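Local atomic coordinates of aminoglycoside 6-adenylyltransferase (Bacillus subtilis, PDB entry 2PBE), a protein that inactivates streptomycin by transferring the nucleoside monophosphate of ATP or GTP to the O-6 position of the drug, giving bacterial resistance. Residues K124-K136 with A201-N213. Numbering follows the deposited sequence.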
# COMPACT_ATOMS: atom_id res chain seq x y z
N LYS A 124 3.95 -13.34 0.68
CA LYS A 124 3.64 -11.92 0.44
C LYS A 124 2.72 -11.25 1.48
O LYS A 124 1.52 -11.26 1.33
CB LYS A 124 3.02 -11.75 -0.96
N VAL A 125 3.31 -10.66 2.53
CA VAL A 125 2.54 -9.96 3.56
C VAL A 125 1.89 -8.72 2.95
O VAL A 125 2.50 -8.04 2.13
CB VAL A 125 3.45 -9.48 4.71
CG1 VAL A 125 2.62 -8.79 5.78
CG2 VAL A 125 4.21 -10.66 5.30
N LEU A 126 0.66 -8.43 3.35
CA LEU A 126 -0.02 -7.25 2.82
C LEU A 126 -0.24 -6.19 3.87
O LEU A 126 -0.16 -4.98 3.58
CB LEU A 126 -1.36 -7.63 2.20
CG LEU A 126 -1.34 -8.63 1.04
CD1 LEU A 126 -2.73 -8.74 0.43
CD2 LEU A 126 -0.33 -8.21 -0.03
N LEU A 127 -0.51 -6.63 5.10
CA LEU A 127 -0.73 -5.72 6.22
C LEU A 127 -0.26 -6.30 7.53
O LEU A 127 -0.48 -7.47 7.83
CB LEU A 127 -2.22 -5.36 6.33
CG LEU A 127 -2.68 -4.41 7.45
CD1 LEU A 127 -1.94 -3.06 7.40
CD2 LEU A 127 -4.18 -4.21 7.30
N ASP A 128 0.40 -5.45 8.31
CA ASP A 128 0.89 -5.80 9.63
C ASP A 128 0.50 -4.62 10.51
O ASP A 128 0.92 -3.50 10.27
CB ASP A 128 2.42 -5.95 9.62
CG ASP A 128 2.94 -6.53 10.91
OD1 ASP A 128 2.13 -6.81 11.82
OD2 ASP A 128 4.17 -6.73 11.03
N LYS A 129 -0.32 -4.87 11.52
CA LYS A 129 -0.77 -3.79 12.38
C LYS A 129 0.09 -3.56 13.59
O LYS A 129 0.05 -2.48 14.18
CB LYS A 129 -2.21 -4.04 12.81
CG LYS A 129 -3.23 -4.02 11.66
CD LYS A 129 -4.65 -4.10 12.22
CE LYS A 129 -5.70 -4.11 11.13
NZ LYS A 129 -7.06 -4.23 11.70
N ASP A 130 0.90 -4.56 13.93
CA ASP A 130 1.76 -4.46 15.09
C ASP A 130 3.24 -4.34 14.79
O ASP A 130 3.98 -3.70 15.54
CB ASP A 130 1.51 -5.64 16.01
CG ASP A 130 0.03 -5.86 16.26
OD1 ASP A 130 -0.65 -4.86 16.60
OD2 ASP A 130 -0.45 -7.00 16.12
N SER A 131 3.68 -4.98 13.70
CA SER A 131 5.08 -4.93 13.29
C SER A 131 6.00 -5.50 14.38
O SER A 131 7.10 -4.98 14.60
CB SER A 131 5.48 -3.48 12.97
OG SER A 131 4.40 -2.73 12.42
N PHE A 132 5.56 -6.53 15.09
CA PHE A 132 6.39 -7.12 16.14
C PHE A 132 7.55 -7.88 15.51
O PHE A 132 8.70 -7.80 15.98
CB PHE A 132 5.56 -8.08 17.00
N ILE A 133 7.24 -8.61 14.44
CA ILE A 133 8.22 -9.42 13.73
C ILE A 133 8.90 -8.66 12.59
O ILE A 133 8.38 -7.64 12.11
CB ILE A 133 7.53 -10.67 13.14
CG1 ILE A 133 6.69 -11.34 14.24
CG2 ILE A 133 8.57 -11.66 12.58
CD1 ILE A 133 5.71 -12.37 13.75
N ASN A 134 10.07 -9.17 12.20
CA ASN A 134 10.86 -8.63 11.09
C ASN A 134 10.86 -9.74 10.02
O ASN A 134 10.84 -10.92 10.35
CB ASN A 134 12.26 -8.35 11.57
N TYR A 135 10.87 -9.35 8.73
CA TYR A 135 10.84 -10.36 7.66
C TYR A 135 11.13 -9.96 6.20
O TYR A 135 11.70 -8.90 5.91
CB TYR A 135 9.50 -11.11 7.70
CG TYR A 135 8.32 -10.18 7.92
CD1 TYR A 135 7.84 -9.33 6.89
CD2 TYR A 135 7.70 -10.11 9.19
CE1 TYR A 135 6.76 -8.42 7.13
CE2 TYR A 135 6.63 -9.20 9.44
CZ TYR A 135 6.17 -8.36 8.40
OH TYR A 135 5.17 -7.45 8.66
N LYS A 136 10.75 -10.88 5.31
CA LYS A 136 10.92 -10.84 3.85
C LYS A 136 10.88 -9.53 3.04
O LYS A 136 10.68 -8.43 3.54
CB LYS A 136 9.94 -11.86 3.20
N ALA A 201 1.44 5.63 7.74
CA ALA A 201 2.08 4.66 8.64
C ALA A 201 2.45 5.27 10.00
O ALA A 201 2.56 4.56 11.00
CB ALA A 201 3.31 4.12 7.99
N SER A 202 2.66 6.58 10.00
CA SER A 202 2.99 7.30 11.22
C SER A 202 1.76 7.34 12.09
O SER A 202 1.86 7.02 13.26
CB SER A 202 3.45 8.72 10.88
OG SER A 202 3.79 9.44 12.05
N GLN A 203 0.61 7.68 11.51
CA GLN A 203 -0.64 7.75 12.28
C GLN A 203 -0.89 6.44 13.03
O GLN A 203 -0.82 6.37 14.27
CB GLN A 203 -1.85 8.01 11.38
CG GLN A 203 -1.57 8.62 10.01
CD GLN A 203 -1.62 10.14 9.99
OE1 GLN A 203 -0.97 10.81 10.80
NE2 GLN A 203 -2.39 10.69 9.05
N LYS A 204 -1.18 5.40 12.25
CA LYS A 204 -1.50 4.08 12.76
C LYS A 204 -0.37 3.25 13.33
O LYS A 204 -0.55 2.57 14.34
CB LYS A 204 -2.18 3.28 11.63
CG LYS A 204 -3.05 4.08 10.64
CD LYS A 204 -4.22 4.83 11.30
CE LYS A 204 -5.26 3.89 11.98
NZ LYS A 204 -4.78 3.27 13.25
N GLY A 205 0.77 3.25 12.67
CA GLY A 205 1.90 2.46 13.14
C GLY A 205 1.88 1.10 12.46
O GLY A 205 2.50 0.15 12.96
N TYR A 206 1.18 0.98 11.33
CA TYR A 206 1.11 -0.28 10.61
C TYR A 206 2.16 -0.33 9.51
O TYR A 206 2.79 0.69 9.19
CB TYR A 206 -0.27 -0.48 9.95
CG TYR A 206 -1.51 -0.31 10.82
CD1 TYR A 206 -1.49 -0.50 12.24
CD2 TYR A 206 -2.77 -0.06 10.21
CE1 TYR A 206 -2.69 -0.46 13.01
CE2 TYR A 206 -3.96 -0.01 10.97
CZ TYR A 206 -3.92 -0.22 12.36
OH TYR A 206 -5.11 -0.20 13.07
N SER A 207 2.36 -1.52 8.96
CA SER A 207 3.28 -1.74 7.85
C SER A 207 2.40 -2.37 6.79
O SER A 207 1.53 -3.17 7.13
CB SER A 207 4.39 -2.73 8.24
OG SER A 207 5.18 -2.26 9.33
N PHE A 208 2.60 -2.03 5.53
CA PHE A 208 1.76 -2.62 4.49
C PHE A 208 2.36 -2.48 3.12
O PHE A 208 3.43 -1.89 2.95
CB PHE A 208 0.37 -1.97 4.52
CG PHE A 208 0.41 -0.48 4.38
CD1 PHE A 208 0.31 0.13 3.12
CD2 PHE A 208 0.54 0.35 5.51
CE1 PHE A 208 0.32 1.56 2.97
CE2 PHE A 208 0.56 1.78 5.40
CZ PHE A 208 0.45 2.39 4.12
N SER A 209 1.68 -3.03 2.13
CA SER A 209 2.15 -2.95 0.77
C SER A 209 1.26 -2.01 -0.02
O SER A 209 0.09 -1.80 0.33
CB SER A 209 2.17 -4.35 0.17
OG SER A 209 2.47 -4.35 -1.22
N MSE A 210 1.83 -1.39 -1.05
CA MSE A 210 1.07 -0.46 -1.88
C MSE A 210 0.47 -1.28 -3.00
O MSE A 210 -0.46 -0.84 -3.68
CB MSE A 210 1.98 0.64 -2.41
CG MSE A 210 2.57 1.53 -1.31
SE MSE A 210 3.84 2.89 -1.94
CE MSE A 210 2.62 4.29 -2.36
N GLY A 211 1.00 -2.49 -3.15
CA GLY A 211 0.52 -3.39 -4.18
C GLY A 211 1.14 -3.14 -5.53
O GLY A 211 1.69 -2.06 -5.77
N LYS A 212 1.07 -4.14 -6.41
CA LYS A 212 1.61 -4.03 -7.76
C LYS A 212 1.04 -2.74 -8.38
O LYS A 212 -0.17 -2.60 -8.55
CB LYS A 212 1.19 -5.24 -8.60
CG LYS A 212 2.00 -5.42 -9.88
CD LYS A 212 3.45 -5.75 -9.56
CE LYS A 212 4.38 -5.45 -10.74
NZ LYS A 212 5.82 -5.55 -10.31
N ASN A 213 1.93 -1.80 -8.66
CA ASN A 213 1.56 -0.49 -9.23
C ASN A 213 0.68 0.35 -8.31
O ASN A 213 -0.27 1.01 -8.76
CB ASN A 213 0.87 -0.64 -10.60
CG ASN A 213 1.88 -0.83 -11.71
OD1 ASN A 213 2.32 -1.96 -11.98
ND2 ASN A 213 2.27 0.26 -12.37
O HOH W 1 -1.58 -3.65 1.69
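Lys129 lies alongside Tyr206, both side chains pointing the same way. The methylene chain of Lys129 runs along one face of the ring, from CD1 toward OH. Lys129 CG sits 3.8 Å from the centroid of the Tyr206 ring, 9° off the ring normal, in a CH-pi contact. Lys204 CB covers the opposite face, so the phenol is held between two lysine chains. Lys129 CG lies beside the backbone N (chi1 -65°), and the chain beyond is extended. This carries NZ past the ring to Ala17 O and Asp20 O, at the end of helix 6-19.

Beyond this ring, strands 125-128 and 207-209 pair antiparallel. Asp128 and Ser207 form the hydrogen-bonded pair. Ser207 N donates to Asp128 O in the carbonyl plane, at 2.8 Å and nearly straight (168°), and Asp128 N donates back to Ser207 O. Leu127 and Phe208 form the non-hydrogen-bonded pair. Leu127 CD1 lies 3.8 Å from Phe208 CB, while the Phe208 ring leads away to stack on Tyr220. The pairing continues the mixed sheet of this nucleotidyltransferase from strand 23-28 toward strand 145-146. A classic beta bulge at Leu126 and Leu127, opposite Val26, marks the other edge of strand 125-128.

Asp128 CB and Ser207 CB share a face, 4.0 Å apart. Ser131 OG and Ser207 OG share a hydrogen bond of 3.2 Å. Asp128 OD1 accepts from Ser131 N, above the carboxylate plane, an Asx motif that ties down the turn 128-131. Asp128 OD2 accepts from Tyr135 OH at 2.7 Å, on the anti side but tilted out of the carboxylate plane. Leu126 O accepts from Ser209 N and from a water that also donates to Ser209 O.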